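Local coordinates for armadillo repeat protein arm00016 (Synthetic construct, PDB 4D4E) that is a computationally designed armadillo repeat solenoid, made as a scaffold for modular peptide recognition and probably meant to bind extended peptides along its stacked repeats, at residues A[44-47]-A[48-51]; A[88-91]-A[92-95]. All coordinates share one frame; numbering follows the deposited sequence.

Contact 1. Residues A[44-47]-A[48-51]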
loop_
_atom_site.group_PDB
_atom_site.type_symbol
_atom_site.label_atom_id
_atom_site.label_comp_id
_atom_site.label_asym_id
_atom_site.label_seq_id
_atom_site.Cartn_x
_atom_site.Cartn_y
_atom_site.Cartn_z
ATOM N N ASN A 44 -11.677 9.140 11.291
ATOM C CA ASN A 44 -11.127 8.245 12.329
ATOM C C ASN A 44 -12.074 7.968 13.465
ATOM O O ASN A 44 -12.027 6.891 14.088
ATOM C CB ASN A 44 -9.842 8.846 12.863
ATOM C CG ASN A 44 -8.766 8.864 11.805
ATOM O OD1 ASN A 44 -9.036 8.540 10.659
ATOM N ND2 ASN A 44 -7.551 9.187 12.187
ATOM N N GLU A 45 -12.947 8.934 13.724
ATOM C CA GLU A 45 -14.000 8.735 14.691
ATOM C C GLU A 45 -14.916 7.592 14.293
ATOM O O GLU A 45 -15.184 6.684 15.100
ATOM C CB GLU A 45 -14.772 10.024 14.904
ATOM C CG GLU A 45 -14.012 10.977 15.813
ATOM C CD GLU A 45 -14.591 12.372 15.800
ATOM O OE1 GLU A 45 -15.822 12.513 15.979
ATOM O OE2 GLU A 45 -13.810 13.330 15.615
ATOM N N GLN A 46 -15.372 7.639 13.046
ATOM C CA GLN A 46 -16.174 6.583 12.440
ATOM C C GLN A 46 -15.436 5.233 12.460
ATOM O O GLN A 46 -16.027 4.199 12.793
ATOM C CB GLN A 46 -16.542 6.951 10.993
ATOM C CG GLN A 46 -17.491 8.144 10.848
ATOM C CD GLN A 46 -18.897 7.848 11.313
ATOM O OE1 GLN A 46 -19.767 7.486 10.506
ATOM N NE2 GLN A 46 -19.145 8.009 12.610
ATOM N N ILE A 47 -14.158 5.242 12.108
ATOM C CA ILE A 47 -13.368 4.027 12.162
ATOM C C ILE A 47 -13.328 3.487 13.585
ATOM O O ILE A 47 -13.356 2.271 13.823
ATOM C CB ILE A 47 -11.948 4.269 11.580
ATOM C CG1 ILE A 47 -12.062 4.509 10.084
ATOM C CG2 ILE A 47 -11.013 3.102 11.887
ATOM C CD1 ILE A 47 -10.881 5.261 9.474
ATOM N N GLN A 48 -13.307 4.400 14.548
ATOM C CA GLN A 48 -13.175 3.991 15.939
ATOM C C GLN A 48 -14.421 3.273 16.411
ATOM O O GLN A 48 -14.335 2.256 17.137
ATOM C CB GLN A 48 -12.833 5.204 16.842
ATOM C CG GLN A 48 -12.362 4.783 18.202
ATOM C CD GLN A 48 -11.238 3.774 18.117
ATOM O OE1 GLN A 48 -10.384 3.863 17.227
ATOM N NE2 GLN A 48 -11.213 2.821 19.059
ATOM N N LYS A 49 -15.582 3.764 16.002
ATOM C CA LYS A 49 -16.825 3.074 16.289
ATOM C C LYS A 49 -16.809 1.626 15.755
ATOM O O LYS A 49 -17.258 0.667 16.414
ATOM C CB LYS A 49 -17.962 3.826 15.634
ATOM C CG LYS A 49 -17.924 5.320 15.967
ATOM C CD LYS A 49 -19.196 6.048 15.549
ATOM C CE LYS A 49 -20.238 5.902 16.644
ATOM N NZ LYS A 49 -21.486 6.703 16.436
ATOM N N LEU A 50 -16.274 1.471 14.553
ATOM C CA LEU A 50 -16.214 0.167 13.904
ATOM C C LEU A 50 -15.324 -0.795 14.653
ATOM O O LEU A 50 -15.668 -1.989 14.794
ATOM C CB LEU A 50 -15.660 0.307 12.490
ATOM C CG LEU A 50 -16.628 0.907 11.464
ATOM C CD1 LEU A 50 -15.908 1.085 10.138
ATOM C CD2 LEU A 50 -17.879 0.033 11.331
ATOM N N ILE A 51 -14.169 -0.280 15.112
ATOM C CA ILE A 51 -13.266 -1.035 15.945
ATOM C C ILE A 51 -13.950 -1.492 17.251
ATOM O O ILE A 51 -13.899 -2.685 17.624
ATOM C CB ILE A 51 -11.962 -0.241 16.190
ATOM C CG1 ILE A 51 -11.136 -0.235 14.901
ATOM C CG2 ILE A 51 -11.165 -0.877 17.315
ATOM C CD1 ILE A 51 -9.943 0.714 14.950
#

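Contact 2. Residues A[88-91]-A[92-95]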
loop_
_atom_site.group_PDB
_atom_site.type_symbol
_atom_site.label_atom_id
_atom_site.label_comp_id
_atom_site.label_asym_id
_atom_site.label_seq_id
_atom_site.Cartn_x
_atom_site.Cartn_y
_atom_site.Cartn_z
ATOM N N GLN A 88 -5.161 2.536 15.067
ATOM C CA GLN A 88 -6.153 1.803 14.282
ATOM C C GLN A 88 -5.488 0.916 13.279
ATOM O O GLN A 88 -5.986 -0.173 13.058
ATOM C CB GLN A 88 -7.149 2.744 13.636
ATOM C CG GLN A 88 -7.768 3.605 14.719
ATOM C CD GLN A 88 -8.531 4.783 14.175
ATOM O OE1 GLN A 88 -8.093 5.478 13.229
ATOM N NE2 GLN A 88 -9.678 5.027 14.768
ATOM N N ILE A 89 -4.355 1.336 12.702
ATOM C CA ILE A 89 -3.597 0.401 11.910
ATOM C C ILE A 89 -3.155 -0.780 12.815
ATOM O O ILE A 89 -3.189 -1.945 12.416
ATOM C CB ILE A 89 -2.383 1.054 11.278
ATOM C CG1 ILE A 89 -2.823 2.090 10.214
ATOM C CG2 ILE A 89 -1.452 -0.025 10.736
ATOM C CD1 ILE A 89 -1.687 2.917 9.627
ATOM N N GLN A 90 -2.739 -0.474 14.038
ATOM C CA GLN A 90 -2.374 -1.505 14.978
ATOM C C GLN A 90 -3.449 -2.585 15.225
ATOM O O GLN A 90 -3.186 -3.778 15.311
ATOM C CB GLN A 90 -2.013 -0.835 16.300
ATOM C CG GLN A 90 -0.519 -0.821 16.513
ATOM C CD GLN A 90 0.082 -2.176 16.235
ATOM O OE1 GLN A 90 -0.353 -3.175 16.812
ATOM N NE2 GLN A 90 1.066 -2.223 15.341
ATOM N N LYS A 91 -4.643 -2.118 15.458
ATOM C CA LYS A 91 -5.809 -2.987 15.537
ATOM C C LYS A 91 -6.005 -3.890 14.341
ATOM O O LYS A 91 -6.357 -5.008 14.543
ATOM C CB LYS A 91 -7.062 -2.160 15.781
ATOM C CG LYS A 91 -7.093 -1.517 17.187
ATOM C CD LYS A 91 -7.295 -2.564 18.263
ATOM C CE LYS A 91 -6.184 -2.449 19.285
ATOM N NZ LYS A 91 -6.622 -1.635 20.422
ATOM N N LEU A 92 -5.795 -3.419 13.104
ATOM C CA LEU A 92 -5.845 -4.308 11.925
ATOM C C LEU A 92 -4.806 -5.398 11.933
ATOM O O LEU A 92 -5.086 -6.546 11.551
ATOM C CB LEU A 92 -5.632 -3.533 10.601
ATOM C CG LEU A 92 -6.859 -2.906 10.012
ATOM C CD1 LEU A 92 -6.372 -1.915 8.932
ATOM C CD2 LEU A 92 -7.857 -3.927 9.425
ATOM N N ILE A 93 -3.582 -5.024 12.314
ATOM C CA ILE A 93 -2.481 -5.993 12.381
ATOM C C ILE A 93 -2.880 -7.045 13.409
ATOM O O ILE A 93 -2.820 -8.257 13.122
ATOM C CB ILE A 93 -1.138 -5.300 12.745
ATOM C CG1 ILE A 93 -0.683 -4.429 11.519
ATOM C CG2 ILE A 93 -0.109 -6.329 13.191
ATOM C CD1 ILE A 93 0.370 -3.380 11.780
ATOM N N GLU A 94 -3.339 -6.582 14.574
ATOM C CA GLU A 94 -3.762 -7.529 15.618
ATOM C C GLU A 94 -4.983 -8.347 15.227
ATOM O O GLU A 94 -5.200 -9.371 15.859
ATOM C CB GLU A 94 -4.017 -6.837 16.951
ATOM C CG GLU A 94 -2.764 -6.140 17.495
ATOM C CD GLU A 94 -3.072 -5.193 18.673
ATOM O OE1 GLU A 94 -4.261 -4.903 19.002
ATOM O OE2 GLU A 94 -2.109 -4.697 19.253
ATOM N N ALA A 95 -5.770 -7.936 14.212
ATOM C CA ALA A 95 -6.860 -8.779 13.719
ATOM C C ALA A 95 -6.367 -9.801 12.707
ATOM O O ALA A 95 -7.164 -10.483 12.123
ATOM C CB ALA A 95 -8.014 -7.925 13.144
#

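Contact 1. Residues A[44-47]-A[48-51]
Ile47 and Ile51 meet one helical turn apart, the CG2 methyl of Ile47 lying 4.0 Å from CD1 of Ile51. The Ile47 methyl points forward along the helix because CG2 stands anti to the backbone N, while CG1 sits beside that N (chi1 -68°); in Ile51 it is the longer CG1 branch that runs back over the Ile47 carbonyl, with CG1 3.5 Å from Ile47 O. Beta-branched residues probably suit this side, where both isoleucines pack closely on Gln88 of helix 86-94. Beneath them the backbone is regular: Ile51 N donates to Ile47 O over 3.0 Å, at a nearly straight 162°. Leu50 turns elsewhere, burying its branched end against Leu36, Ile39 and Ala40 of helix 26-40 and Met17 of helix 14-20.

The more open side belongs to Glu45 and Lys49, whose long flexible chains can keep their charges hydrated. Gln46 and Lys49 run side by side in the same direction, still brushing Ile39 and Leu14 respectively. Lys49 CG rests 3.2 Å from Glu45 O, and its CD methylene lies 3.5 Å from Gln46 NE2, an alkyl-to-amide contact without a polar bond. At the helix start, Gln48 N donates to Asn44 O at 2.8 Å, a bond bent to 134°, and has a second, weak bond to Glu45 O. Buried Ile47 and Leu50 packed on neighbouring helices, exposed Glu45 and Lys49, and a polar contact from Gln48 to helix 86-94 make this an amphipathic helix typical of an armadillo-repeat solenoid.

Contact 2. Residues A[88-91]-A[92-95]
The backbone carbonyl of Gln90 receives the shortest sound bond here, from Glu94 N at 2.9 Å and a straight 167°. The same oxygen is also covered by the Glu94 side chain, whose CG comes within 3.2 Å of Gln90 O: with CG anti to its own carbonyl carbon (chi1 -61°), the chain folds back over the preceding turn. Two further bonds of the alpha-helical ladder follow the same spacing, Leu92 N to Gln88 O and Ile93 N to Ile89 O, the latter 3.1 Å long. The next rung is poorer, as Ala95 N makes two weak bonds, one to Lys91 O at 127° and one to Leu92 O; the small Ala95 side chain packs on Leu56 and Val60 of helix 56-61.

Ile89 CG2 and Ile93 CD1 touch at 4.0 Å on the side turned to helix 128-136, where Gln130 packs against both. This is the side-by-side stacking of helices in an armadillo-type solenoid: helix 86-94 lies between helices 44-52 and 128-136, and its isoleucines are compact, which probably lets the next helix come close. Leu92, also buried, faces Ala82 and Ala97 instead.

Charge gathers on the exposed flank. Lys91 and Glu94 pass at a slant, and Lys91 CE lies 3.1 Å from Glu94 OE1. Yet Lys91 NZ is 4.3 Å from that oxygen, too far for a salt bridge, so any attraction between the two charges is probably modest. Long side chains suit this surface, for their charged ends can stay hydrated; the Lys91 side chain also touches Leu56 and Ile51.

How the contacts relate
Contacts 1 and 2 lie on neighbouring helices, 44-52 and 86-94, their centres about 12 Å apart, and they meet directly. Gln88 of contact 2 bridges them: its NE2 probably donates to Gln48 OE1 at 2.8 Å and to Asn44 O at 3.1 Å, while Gln88 CG packs on Ile51 CD1. Both combine buried residues with an exposed flank, but contact 1 is the more peripheral, its centre about 21 Å from the chain's centre against about 15 Å, with two buried residues against three. Contact 1 spans nearly all of its helix and looks back to helices 14-20 and 26-40; contact 2 runs on to Ala95 and packs onward against helix 128-136.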